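Local coordinates for protein choline dehydrogenase and related flavoproteins (Aspergillus oryzae, PDB 3Q9T) that oxidises formate with a bound 8-formyl-FAD cofactor, as a formate oxidase of the glucose-methanol-choline oxidoreductase family, at residues F9-G14 against T20-L25; G117-W122 against G562-D567; K537-D542 against D567-E572. All coordinates share one frame; numbering follows the deposited sequence.

Contact 1 of 3, residues F9-G14 against T20-L25. With FAY ([(2R,3S,4R,5R)-5-(6-amino-9H-purin-9-yl)-3,4-dihydroxytetrahydrofuran-2-yl]methyl (2R,3S,4S)-5-(8-formyl-7-methyl-2,4-dioxo-3,4-dihydrobenzo[g]pteridin-10(2H)-yl)-2,3,4-trihydroxypentyl dihydrogen diphosphate), chain D.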
loop_
_atom_site.group_PDB
_atom_site.type_symbol
_atom_site.label_atom_id
_atom_site.label_comp_id
_atom_site.label_asym_id
_atom_site.label_seq_id
_atom_site.Cartn_x
_atom_site.Cartn_y
_atom_site.Cartn_z
ATOM N N PHE A 9 -18.824 34.718 -16.884
ATOM C CA PHE A 9 -17.953 33.542 -16.839
ATOM C C PHE A 9 -17.923 32.933 -15.457
ATOM O O PHE A 9 -17.765 33.641 -14.450
ATOM C CB PHE A 9 -16.527 33.885 -17.266
ATOM C CG PHE A 9 -16.422 34.339 -18.685
ATOM C CD1 PHE A 9 -16.551 33.434 -19.723
ATOM C CD2 PHE A 9 -16.197 35.675 -18.984
ATOM C CE1 PHE A 9 -16.451 33.852 -21.028
ATOM C CE2 PHE A 9 -16.101 36.105 -20.295
ATOM C CZ PHE A 9 -16.233 35.199 -21.319
ATOM N N VAL A 10 -18.064 31.611 -15.415
ATOM C CA VAL A 10 -17.952 30.880 -14.153
ATOM C C VAL A 10 -16.699 30.016 -14.198
ATOM O O VAL A 10 -16.541 29.209 -15.106
ATOM C CB VAL A 10 -19.186 30.000 -13.902
ATOM C CG1 VAL A 10 -18.986 29.131 -12.684
ATOM C CG2 VAL A 10 -20.456 30.869 -13.753
ATOM N N ILE A 11 -15.792 30.212 -13.246
ATOM C CA ILE A 11 -14.660 29.292 -13.096
ATOM C C ILE A 11 -14.943 28.307 -11.954
ATOM O O ILE A 11 -15.222 28.707 -10.815
ATOM C CB ILE A 11 -13.322 30.012 -12.853
ATOM C CG1 ILE A 11 -12.786 30.653 -14.145
ATOM C CG2 ILE A 11 -12.267 29.028 -12.318
ATOM C CD1 ILE A 11 -13.571 31.829 -14.616
ATOM N N VAL A 12 -14.892 27.022 -12.278
ATOM C CA VAL A 12 -15.176 25.966 -11.307
ATOM C C VAL A 12 -13.871 25.403 -10.792
ATOM O O VAL A 12 -13.229 24.592 -11.468
ATOM C CB VAL A 12 -15.999 24.836 -11.953
ATOM C CG1 VAL A 12 -16.320 23.750 -10.940
ATOM C CG2 VAL A 12 -17.286 25.408 -12.532
ATOM N N GLY A 13 -13.483 25.842 -9.592
ATOM C CA GLY A 13 -12.198 25.489 -9.024
ATOM C C GLY A 13 -11.259 26.684 -9.065
ATOM O O GLY A 13 -10.712 26.997 -10.110
ATOM N N GLY A 14 -11.090 27.365 -7.932
ATOM C CA GLY A 14 -10.210 28.519 -7.860
ATOM C C GLY A 14 -8.756 28.131 -7.631
ATOM O O GLY A 14 -8.113 28.603 -6.695
ATOM N N THR A 20 -5.928 32.017 -12.799
ATOM C CA THR A 20 -5.284 32.663 -13.932
ATOM C C THR A 20 -6.326 33.077 -14.958
ATOM O O THR A 20 -6.347 34.230 -15.418
ATOM C CB THR A 20 -4.259 31.727 -14.620
ATOM O OG1 THR A 20 -3.274 31.314 -13.666
ATOM C CG2 THR A 20 -3.575 32.439 -15.792
ATOM N N VAL A 21 -7.194 32.132 -15.320
ATOM C CA VAL A 21 -8.231 32.399 -16.307
ATOM C C VAL A 21 -9.165 33.485 -15.775
ATOM O O VAL A 21 -9.462 34.478 -16.468
ATOM C CB VAL A 21 -9.030 31.122 -16.685
ATOM C CG1 VAL A 21 -10.272 31.476 -17.520
ATOM C CG2 VAL A 21 -8.138 30.134 -17.438
ATOM N N ALA A 22 -9.590 33.321 -14.526
ATOM C CA ALA A 22 -10.522 34.270 -13.921
ATOM C C ALA A 22 -9.985 35.700 -13.883
ATOM O O ALA A 22 -10.722 36.635 -14.165
ATOM C CB ALA A 22 -10.917 33.829 -12.530
ATOM N N GLY A 23 -8.720 35.860 -13.505
ATOM C CA GLY A 23 -8.137 37.180 -13.332
ATOM C C GLY A 23 -7.958 37.881 -14.664
ATOM O O GLY A 23 -8.122 39.089 -14.771
ATOM N N ARG A 24 -7.640 37.105 -15.690
ATOM C CA ARG A 24 -7.431 37.655 -17.018
ATOM C C ARG A 24 -8.755 38.075 -17.638
ATOM O O ARG A 24 -8.864 39.154 -18.235
ATOM C CB ARG A 24 -6.717 36.642 -17.909
ATOM C CG ARG A 24 -5.269 36.394 -17.500
ATOM C CD ARG A 24 -4.435 37.674 -17.528
ATOM N NE ARG A 24 -3.010 37.372 -17.380
ATOM C CZ ARG A 24 -2.063 38.265 -17.096
ATOM N NH1 ARG A 24 -2.369 39.548 -16.946
ATOM N NH2 ARG A 24 -0.800 37.871 -16.980
ATOM N N LEU A 25 -9.773 37.235 -17.480
ATOM C CA LEU A 25 -11.082 37.569 -18.014
ATOM C C LEU A 25 -11.636 38.818 -17.326
ATOM O O LEU A 25 -12.334 39.620 -17.953
ATOM C CB LEU A 25 -12.047 36.385 -17.907
ATOM C CG LEU A 25 -11.794 35.251 -18.905
ATOM C CD1 LEU A 25 -12.820 34.158 -18.733
ATOM C CD2 LEU A 25 -11.811 35.765 -20.336
HETATM P P FAY D . -4.215 23.000 -11.375
HETATM N N1 FAY D . 4.929 22.176 -9.671
HETATM C C2 FAY D . 6.024 23.018 -9.849
HETATM O O2 FAY D . 6.165 23.631 -10.901
HETATM N N3 FAY D . 6.669 23.534 -8.746
HETATM C C4 FAY D . 6.642 22.820 -7.573
HETATM O O4 FAY D . 7.686 22.793 -6.894
HETATM N N5 FAY D . 5.484 21.242 -6.209
HETATM C C6 FAY D . 4.135 20.144 -4.630
HETATM C C7 FAY D . 2.923 19.611 -4.228
HETATM C C8 FAY D . 1.851 19.583 -5.126
HETATM O O8 FAY D . -0.472 19.334 -5.299
HETATM C C9 FAY D . 1.981 20.207 -6.375
HETATM P PA FAY D . -5.189 22.919 -8.719
HETATM C "C1'" FAY D . 2.258 21.214 -9.122
HETATM C C10 FAY D . 4.687 21.609 -8.442
HETATM N N10 FAY D . 3.421 21.105 -8.132
HETATM N N1A FAY D . -15.573 21.442 -5.625
HETATM O O1A FAY D . -5.176 21.823 -7.707
HETATM C C1B FAY D . -10.625 23.011 -6.412
HETATM O O1P FAY D . -4.819 24.348 -11.687
HETATM C "C2'" FAY D . 1.568 22.595 -9.051
HETATM O "O2'" FAY D . 1.398 22.907 -7.715
HETATM C C2A FAY D . -15.064 22.721 -5.503
HETATM O O2A FAY D . -4.147 23.971 -8.494
HETATM C C2B FAY D . -9.412 22.693 -5.554
HETATM O O2B FAY D . -9.602 22.996 -4.184
HETATM O O2P FAY D . -4.314 22.068 -12.569
HETATM C "C3'" FAY D . 0.242 22.911 -9.819
HETATM O "O3'" FAY D . -0.706 23.705 -9.110
HETATM N N3A FAY D . -13.723 22.970 -5.745
HETATM C C3B FAY D . -8.366 23.593 -6.173
HETATM O O3B FAY D . -8.509 24.884 -5.634
HETATM O O3P FAY D . -5.036 22.298 -10.179
HETATM C "C4'" FAY D . -0.499 21.714 -10.360
HETATM O "O4'" FAY D . 0.473 20.943 -11.062
HETATM C C4A FAY D . -12.906 21.949 -6.110
HETATM C C4B FAY D . -8.775 23.675 -7.624
HETATM O O4B FAY D . -10.103 23.185 -7.705
HETATM C C4X FAY D . 5.639 21.844 -7.432
HETATM C "C5'" FAY D . -1.667 22.154 -11.275
HETATM O "O5'" FAY D . -2.672 23.075 -10.826
HETATM C C5A FAY D . -13.403 20.656 -6.248
HETATM C C5B FAY D . -7.839 22.875 -8.509
HETATM O O5B FAY D . -6.656 23.619 -8.668
HETATM C C5X FAY D . 4.316 20.560 -5.945
HETATM C C6A FAY D . -14.749 20.394 -5.998
HETATM N N6A FAY D . -15.206 19.135 -6.032
HETATM N N7A FAY D . -12.383 19.856 -6.622
HETATM C C7M FAY D . 2.863 18.905 -2.894
HETATM C C8A FAY D . -11.261 20.598 -6.738
HETATM C C8M FAY D . 0.494 19.381 -4.571
HETATM C C9A FAY D . 3.222 20.658 -6.821
HETATM N N9A FAY D . -11.569 21.888 -6.419
#

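Contact 2 of 3, residues G117-W122 against G562-D567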
loop_
_atom_site.group_PDB
_atom_site.type_symbol
_atom_site.label_atom_id
_atom_site.label_comp_id
_atom_site.label_asym_id
_atom_site.label_seq_id
_atom_site.Cartn_x
_atom_site.Cartn_y
_atom_site.Cartn_z
ATOM N N GLY A 117 -2.167 20.957 -32.584
ATOM C CA GLY A 117 -1.764 21.678 -33.777
ATOM C C GLY A 117 -0.698 22.705 -33.441
ATOM O O GLY A 117 -0.207 22.776 -32.310
ATOM N N LYS A 118 -0.351 23.523 -34.427
ATOM C CA LYS A 118 0.806 24.408 -34.319
ATOM C C LYS A 118 0.769 25.350 -33.119
ATOM O O LYS A 118 1.800 25.641 -32.528
ATOM C CB LYS A 118 0.984 25.216 -35.611
ATOM C CG LYS A 118 2.385 25.141 -36.180
ATOM C CD LYS A 118 2.773 23.695 -36.476
ATOM C CE LYS A 118 4.170 23.596 -37.100
ATOM N NZ LYS A 118 5.229 24.267 -36.272
ATOM N N GLU A 119 -0.405 25.847 -32.764
ATOM C CA GLU A 119 -0.475 26.837 -31.692
ATOM C C GLU A 119 -0.090 26.249 -30.326
ATOM O O GLU A 119 0.177 26.981 -29.365
ATOM C CB GLU A 119 -1.864 27.506 -31.656
ATOM C CG GLU A 119 -3.016 26.582 -31.239
ATOM C CD GLU A 119 -4.385 27.276 -31.261
ATOM O OE1 GLU A 119 -4.541 28.364 -30.652
ATOM O OE2 GLU A 119 -5.309 26.723 -31.898
ATOM N N TRP A 120 -0.063 24.927 -30.226
ATOM C CA TRP A 120 0.416 24.303 -28.997
ATOM C C TRP A 120 1.808 23.702 -29.182
ATOM O O TRP A 120 2.013 22.520 -28.924
ATOM C CB TRP A 120 -0.555 23.231 -28.502
ATOM C CG TRP A 120 -1.863 23.774 -27.953
ATOM C CD1 TRP A 120 -3.046 23.889 -28.623
ATOM C CD2 TRP A 120 -2.105 24.263 -26.625
ATOM N NE1 TRP A 120 -4.016 24.414 -27.792
ATOM C CE2 TRP A 120 -3.460 24.658 -26.563
ATOM C CE3 TRP A 120 -1.304 24.418 -25.487
ATOM C CZ2 TRP A 120 -4.032 25.188 -25.408
ATOM C CZ3 TRP A 120 -1.874 24.950 -24.337
ATOM C CH2 TRP A 120 -3.231 25.319 -24.303
ATOM N N THR A 121 2.750 24.511 -29.653
ATOM C CA THR A 121 4.150 24.092 -29.752
ATOM C C THR A 121 5.036 25.103 -29.017
ATOM O O THR A 121 4.546 26.131 -28.538
ATOM C CB THR A 121 4.614 23.947 -31.208
ATOM O OG1 THR A 121 4.391 25.175 -31.904
ATOM C CG2 THR A 121 3.848 22.846 -31.906
ATOM N N TRP A 122 6.330 24.818 -28.919
ATOM C CA TRP A 122 7.220 25.663 -28.133
ATOM C C TRP A 122 7.086 27.178 -28.408
ATOM O O TRP A 122 6.632 27.946 -27.539
ATOM C CB TRP A 122 8.683 25.201 -28.240
ATOM C CG TRP A 122 9.557 26.066 -27.407
ATOM C CD1 TRP A 122 10.379 27.055 -27.849
ATOM C CD2 TRP A 122 9.640 26.081 -25.971
ATOM N NE1 TRP A 122 10.979 27.674 -26.782
ATOM C CE2 TRP A 122 10.553 27.089 -25.621
ATOM C CE3 TRP A 122 9.050 25.315 -24.951
ATOM C CZ2 TRP A 122 10.891 27.372 -24.288
ATOM C CZ3 TRP A 122 9.388 25.595 -23.624
ATOM C CH2 TRP A 122 10.298 26.620 -23.308
ATOM N N GLY A 562 -3.544 28.246 -18.507
ATOM C CA GLY A 562 -4.531 29.224 -18.104
ATOM C C GLY A 562 -4.435 30.520 -18.891
ATOM O O GLY A 562 -5.458 31.099 -19.246
ATOM N N GLU A 563 -3.213 30.976 -19.176
ATOM C CA GLU A 563 -3.023 32.244 -19.871
ATOM C C GLU A 563 -3.542 32.102 -21.296
ATOM O O GLU A 563 -4.262 32.970 -21.791
ATOM C CB GLU A 563 -1.547 32.673 -19.869
ATOM C CG GLU A 563 -0.955 32.999 -18.510
ATOM C CD GLU A 563 -1.307 34.388 -17.998
ATOM O OE1 GLU A 563 -2.239 35.025 -18.529
ATOM O OE2 GLU A 563 -0.639 34.853 -17.050
ATOM N N LYS A 564 -3.201 30.995 -21.945
ATOM C CA LYS A 564 -3.654 30.758 -23.307
ATOM C C LYS A 564 -5.169 30.611 -23.336
ATOM O O LYS A 564 -5.842 31.199 -24.177
ATOM C CB LYS A 564 -2.968 29.535 -23.922
ATOM C CG LYS A 564 -3.391 29.237 -25.379
ATOM C CD LYS A 564 -2.481 28.186 -26.030
ATOM C CE LYS A 564 -2.879 27.874 -27.468
ATOM N NZ LYS A 564 -3.121 29.113 -28.269
ATOM N N CYS A 565 -5.714 29.843 -22.404
ATOM C CA CYS A 565 -7.157 29.668 -22.350
ATOM C C CYS A 565 -7.888 31.004 -22.335
ATOM O O CYS A 565 -8.830 31.211 -23.095
ATOM C CB CYS A 565 -7.570 28.870 -21.112
ATOM S SG CYS A 565 -9.343 28.540 -21.089
ATOM N N ALA A 566 -7.462 31.896 -21.448
ATOM C CA ALA A 566 -8.057 33.221 -21.332
ATOM C C ALA A 566 -7.941 34.002 -22.658
ATOM O O ALA A 566 -8.917 34.586 -23.139
ATOM C CB ALA A 566 -7.403 33.994 -20.170
ATOM N N ASP A 567 -6.753 33.993 -23.256
ATOM C CA ASP A 567 -6.566 34.623 -24.560
ATOM C C ASP A 567 -7.572 34.092 -25.577
ATOM O O ASP A 567 -8.243 34.875 -26.244
ATOM C CB ASP A 567 -5.134 34.443 -25.079
ATOM C CG ASP A 567 -4.260 35.680 -24.847
ATOM O OD1 ASP A 567 -4.688 36.574 -24.079
ATOM O OD2 ASP A 567 -3.138 35.745 -25.420
HETATM O O HOH W 1 -0.527 29.541 -29.171
#

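Contact 3 of 3, residues K537-D542 against D567-E572. With FAY ([(2R,3S,4R,5R)-5-(6-amino-9H-purin-9-yl)-3,4-dihydroxytetrahydrofuran-2-yl]methyl (2R,3S,4S)-5-(8-formyl-7-methyl-2,4-dioxo-3,4-dihydrobenzo[g]pteridin-10(2H)-yl)-2,3,4-trihydroxypentyl dihydrogen diphosphate), chain D.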
loop_
_atom_site.group_PDB
_atom_site.type_symbol
_atom_site.label_atom_id
_atom_site.label_comp_id
_atom_site.label_asym_id
_atom_site.label_seq_id
_atom_site.Cartn_x
_atom_site.Cartn_y
_atom_site.Cartn_z
ATOM N N LYS A 537 -19.982 26.050 -24.746
ATOM C CA LYS A 537 -19.870 26.924 -23.577
ATOM C C LYS A 537 -19.155 26.283 -22.376
ATOM O O LYS A 537 -19.359 26.700 -21.235
ATOM C CB LYS A 537 -21.254 27.439 -23.153
ATOM C CG LYS A 537 -21.969 28.294 -24.200
ATOM C CD LYS A 537 -23.195 28.976 -23.578
ATOM C CE LYS A 537 -23.751 30.108 -24.431
ATOM N NZ LYS A 537 -24.552 29.614 -25.586
ATOM N N LEU A 538 -18.332 25.268 -22.635
ATOM C CA LEU A 538 -17.610 24.569 -21.575
ATOM C C LEU A 538 -16.159 24.356 -21.971
ATOM O O LEU A 538 -15.874 23.717 -22.978
ATOM C CB LEU A 538 -18.233 23.190 -21.285
ATOM C CG LEU A 538 -17.533 22.382 -20.178
ATOM C CD1 LEU A 538 -17.416 23.216 -18.900
ATOM C CD2 LEU A 538 -18.226 21.046 -19.890
ATOM N N ARG A 539 -15.240 24.872 -21.163
ATOM C CA ARG A 539 -13.821 24.688 -21.429
ATOM C C ARG A 539 -13.147 24.121 -20.189
ATOM O O ARG A 539 -13.683 24.224 -19.086
ATOM C CB ARG A 539 -13.176 26.018 -21.836
ATOM C CG ARG A 539 -13.612 26.514 -23.207
ATOM C CD ARG A 539 -13.242 27.969 -23.416
ATOM N NE ARG A 539 -12.390 28.138 -24.579
ATOM C CZ ARG A 539 -12.613 28.980 -25.588
ATOM N NH1 ARG A 539 -13.676 29.783 -25.616
ATOM N NH2 ARG A 539 -11.741 29.010 -26.575
ATOM N N VAL A 540 -11.986 23.509 -20.379
ATOM C CA VAL A 540 -11.181 23.041 -19.263
ATOM C C VAL A 540 -9.853 23.761 -19.293
ATOM O O VAL A 540 -9.204 23.822 -20.342
ATOM C CB VAL A 540 -10.918 21.530 -19.335
ATOM C CG1 VAL A 540 -9.996 21.105 -18.198
ATOM C CG2 VAL A 540 -12.231 20.777 -19.277
ATOM N N ALA A 541 -9.471 24.334 -18.152
ATOM C CA ALA A 541 -8.173 24.970 -18.027
ATOM C C ALA A 541 -7.532 24.525 -16.718
ATOM O O ALA A 541 -7.901 24.991 -15.642
ATOM C CB ALA A 541 -8.283 26.513 -18.133
ATOM N N ASP A 542 -6.604 23.571 -16.839
ATOM C CA ASP A 542 -5.838 23.032 -15.721
ATOM C C ASP A 542 -4.944 21.891 -16.227
ATOM O O ASP A 542 -4.924 21.593 -17.436
ATOM C CB ASP A 542 -6.746 22.589 -14.552
ATOM C CG ASP A 542 -7.639 21.412 -14.900
ATOM O OD1 ASP A 542 -7.226 20.577 -15.726
ATOM O OD2 ASP A 542 -8.763 21.315 -14.342
ATOM N N ASP A 567 -6.753 33.993 -23.256
ATOM C CA ASP A 567 -6.566 34.623 -24.560
ATOM C C ASP A 567 -7.572 34.092 -25.577
ATOM O O ASP A 567 -8.243 34.875 -26.244
ATOM C CB ASP A 567 -5.134 34.443 -25.079
ATOM C CG ASP A 567 -4.260 35.680 -24.847
ATOM O OD1 ASP A 567 -4.688 36.574 -24.079
ATOM O OD2 ASP A 567 -3.138 35.745 -25.420
ATOM N N MET A 568 -7.693 32.766 -25.681
ATOM C CA MET A 568 -8.609 32.150 -26.654
ATOM C C MET A 568 -10.088 32.485 -26.391
ATOM O O MET A 568 -10.867 32.650 -27.338
ATOM C CB MET A 568 -8.384 30.641 -26.739
ATOM C CG MET A 568 -6.944 30.257 -27.163
ATOM S SD MET A 568 -6.747 28.501 -27.555
ATOM C CE MET A 568 -7.041 27.792 -25.927
ATOM N N ILE A 569 -10.468 32.604 -25.118
ATOM C CA ILE A 569 -11.832 33.008 -24.771
ATOM C C ILE A 569 -12.073 34.470 -25.182
ATOM O O ILE A 569 -13.118 34.807 -25.737
ATOM C CB ILE A 569 -12.129 32.807 -23.271
ATOM C CG1 ILE A 569 -12.247 31.316 -22.949
ATOM C CG2 ILE A 569 -13.427 33.514 -22.856
ATOM C CD1 ILE A 569 -12.332 31.031 -21.467
ATOM N N LYS A 570 -11.097 35.332 -24.926
ATOM C CA LYS A 570 -11.222 36.743 -25.284
ATOM C C LYS A 570 -11.356 36.921 -26.785
ATOM O O LYS A 570 -12.113 37.773 -27.242
ATOM C CB LYS A 570 -10.036 37.555 -24.778
ATOM C CG LYS A 570 -10.002 37.736 -23.266
ATOM C CD LYS A 570 -8.879 38.693 -22.854
ATOM C CE LYS A 570 -8.721 38.733 -21.343
ATOM N NZ LYS A 570 -7.573 39.588 -20.928
ATOM N N ALA A 571 -10.617 36.119 -27.547
ATOM C CA ALA A 571 -10.659 36.219 -28.996
ATOM C C ALA A 571 -12.042 35.854 -29.506
ATOM O O ALA A 571 -12.501 36.363 -30.532
ATOM C CB ALA A 571 -9.603 35.328 -29.631
ATOM N N GLU A 572 -12.708 34.963 -28.785
ATOM C CA GLU A 572 -14.029 34.525 -29.187
ATOM C C GLU A 572 -15.108 35.563 -28.891
ATOM O O GLU A 572 -15.997 35.774 -29.707
ATOM C CB GLU A 572 -14.379 33.205 -28.518
ATOM C CG GLU A 572 -15.805 32.789 -28.768
ATOM C CD GLU A 572 -15.941 31.296 -28.842
ATOM O OE1 GLU A 572 -17.054 30.787 -28.600
ATOM O OE2 GLU A 572 -14.924 30.639 -29.147
HETATM P P FAY D . -4.215 23.000 -11.375
HETATM N N1 FAY D . 4.929 22.176 -9.671
HETATM C C2 FAY D . 6.024 23.018 -9.849
HETATM O O2 FAY D . 6.165 23.631 -10.901
HETATM N N3 FAY D . 6.669 23.534 -8.746
HETATM C C4 FAY D . 6.642 22.820 -7.573
HETATM O O4 FAY D . 7.686 22.793 -6.894
HETATM N N5 FAY D . 5.484 21.242 -6.209
HETATM C C6 FAY D . 4.135 20.144 -4.630
HETATM C C7 FAY D . 2.923 19.611 -4.228
HETATM C C8 FAY D . 1.851 19.583 -5.126
HETATM O O8 FAY D . -0.472 19.334 -5.299
HETATM C C9 FAY D . 1.981 20.207 -6.375
HETATM P PA FAY D . -5.189 22.919 -8.719
HETATM C "C1'" FAY D . 2.258 21.214 -9.122
HETATM C C10 FAY D . 4.687 21.609 -8.442
HETATM N N10 FAY D . 3.421 21.105 -8.132
HETATM N N1A FAY D . -15.573 21.442 -5.625
HETATM O O1A FAY D . -5.176 21.823 -7.707
HETATM C C1B FAY D . -10.625 23.011 -6.412
HETATM O O1P FAY D . -4.819 24.348 -11.687
HETATM C "C2'" FAY D . 1.568 22.595 -9.051
HETATM O "O2'" FAY D . 1.398 22.907 -7.715
HETATM C C2A FAY D . -15.064 22.721 -5.503
HETATM O O2A FAY D . -4.147 23.971 -8.494
HETATM C C2B FAY D . -9.412 22.693 -5.554
HETATM O O2B FAY D . -9.602 22.996 -4.184
HETATM O O2P FAY D . -4.314 22.068 -12.569
HETATM C "C3'" FAY D . 0.242 22.911 -9.819
HETATM O "O3'" FAY D . -0.706 23.705 -9.110
HETATM N N3A FAY D . -13.723 22.970 -5.745
HETATM C C3B FAY D . -8.366 23.593 -6.173
HETATM O O3B FAY D . -8.509 24.884 -5.634
HETATM O O3P FAY D . -5.036 22.298 -10.179
HETATM C "C4'" FAY D . -0.499 21.714 -10.360
HETATM O "O4'" FAY D . 0.473 20.943 -11.062
HETATM C C4A FAY D . -12.906 21.949 -6.110
HETATM C C4B FAY D . -8.775 23.675 -7.624
HETATM O O4B FAY D . -10.103 23.185 -7.705
HETATM C C4X FAY D . 5.639 21.844 -7.432
HETATM C "C5'" FAY D . -1.667 22.154 -11.275
HETATM O "O5'" FAY D . -2.672 23.075 -10.826
HETATM C C5A FAY D . -13.403 20.656 -6.248
HETATM C C5B FAY D . -7.839 22.875 -8.509
HETATM O O5B FAY D . -6.656 23.619 -8.668
HETATM C C5X FAY D . 4.316 20.560 -5.945
HETATM C C6A FAY D . -14.749 20.394 -5.998
HETATM N N6A FAY D . -15.206 19.135 -6.032
HETATM N N7A FAY D . -12.383 19.856 -6.622
HETATM C C7M FAY D . 2.863 18.905 -2.894
HETATM C C8A FAY D . -11.261 20.598 -6.738
HETATM C C8M FAY D . 0.494 19.381 -4.571
HETATM C C9A FAY D . 3.222 20.658 -6.821
HETATM N N9A FAY D . -11.569 21.888 -6.419
HETATM O O HOH W 2 -12.336 29.747 -29.142
#

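Contact 1 of 3, residues F9-G14 against T20-L25
V21 makes only a loose touch with the strand: its CG1 methyl stands 4.3 Å from the CG1 methylene of I11. The next residue, A22, fits closer. Its CB lies alongside the longer branch of I11, 3.9 Å from I11 CD1 and 4.0 Å from I11 CG1. That branch runs out to the helix because I11 CG1 sits beside its own backbone N, opposite the carbonyl carbon (chi1 -75°). A22 also rests on V33 and I35 of the adjoining strand. Strand 9-12 and the helical segment 20-25 run nearly antiparallel, at 161°, with axes 9.0 Å apart; with strand 33-36, the strand and helix 16-25 form a beta-alpha-beta unit. A GxGxxG pattern beginning at G13 runs from the turn into the start of the helix, consistent with a Rossmann-type dinucleotide fold, and there the G13 CA comes to 3.4 Å from O4B of the adenosine ribose of the 8-formyl-FAD, where the sugar leaves no room for a side chain. One turn beyond V21, L25 sets its CD1 methyl over a face of the F9 ring, offset toward the rim, as a CH-pi contact. This methyl is 3.8 Å from the F9 ring centroid and 19° off its normal, with CG the nearest F9 atom at 3.6 Å. The two side chains cross at about a right angle. H573 meets F9 edge-to-face, and I569 of helix 555-572 packs on the same phenylalanine.

Contact 2 of 3, residues G117-W122 against G562-D567
The indole of W120 carries the aliphatic end of K564 on one face, while at the edge its NE1 is hydrogen-bonded to P528 O. K564 CD stands 3.4 Å from the centroid of the W120 six-membered ring, only 14° off the normal, a CH-pi contact. K564 CE follows, above W120 CE2 at 3.4 Å, on the nitrogen side of the ring fusion. K564 NZ comes next, 5.0 Å from the centroid of the W120 five-membered ring, in a cation-pi contact. The lysine leaves its helix extended and bends only at the last torsion (chi4 47°), which lifts NZ off the indole to meet the second flat group, the carboxylate of E119. There K564 NZ bonds E119 OE1 at 2.9 Å in a salt bridge, arriving on the anti side and 25° out of the carboxylate plane. The other oxygen, OE2, pairs with K529, so the carboxylate spans two lysines. A water also holds the ammonium: it accepts from K564 NZ at 2.8 Å and donates to the backbone O of E119 at 2.7 Å. Carboxylate, water and indole face would together help stabilise the charge of this buried lysine. In the fold, the contact pins the loop between helices 113-116 and 122-131 to the C-terminal helix 555-572. L125 of helix 122-131 packs against both W120 and K564, whereas C565 and A566 of helix 555-572 lean on helix 16-25.

Contact 3 of 3, residues K537-D542 against D567-E572
R539 lies lengthwise against I569, the two side chains running antiparallel, and this is the tight part of the contact. I569 CG1 sits over one face of the guanidinium, offset toward the rim, and comes to 3.4 Å from R539 NH1. The same carbon is 3.5 Å from R539 CD, so a single methylene supports both the bend of the arginine and its head. M568 adds its CB, 3.7 Å from R539 NH2, at a slant. R539 CG is beside the backbone N (chi1 -70°), sending the chain toward the helix, and a turn at chi3 (122°) brings the guanidinium round onto I569. Outside the two segments, R539 NE donates to K529 O and NH1 forms a salt bridge with E261, bonds that would help fix the rotation of the group. Strand 538-540 is the last in order of a five-stranded parallel sheet, next to strand 261-264, and the helical segment 567-572 runs back against the strand, at 157°. The axes of strand 538-540 and segment 567-572 are 11.5 Å apart, and the arginine spans much of the gap. This sheet belongs to the Rossmann-type FAD-binding part of the enzyme: just past the strand, D542 CB approaches O2P of the cofactor diphosphate to 3.2 Å. Toward the exposed end of the helix the contact slackens. E572 OE2 is 3.8 Å from R539 NH1, a long salt bridge, and a water serves as the closer link, accepting from R539 NH2 at 2.7 Å and donating to E572 OE2 at 2.7 Å. That carboxylate oxygen is also bound by K531 in a salt bridge of its own.

From the N terminus, contact 1 closes first, a short loop in which strand 9-12 turns directly into helix 16-25. Contact 2 then opens at 117-122 and closes only at 562-567, bridging 439 intervening residues. Contact 3 opens inside that long loop, at 537-542, and closes beyond it at 567-572, so contacts 2 and 3 cross and share D567. Helix 555-572 is their common element, and it reaches contact 1 as well: E563 forms a salt bridge with R24, and I569 packs on L25. One C-terminal helix thereby ties the first helix, two strands of the parallel sheet and the loop after helix 113-116 together.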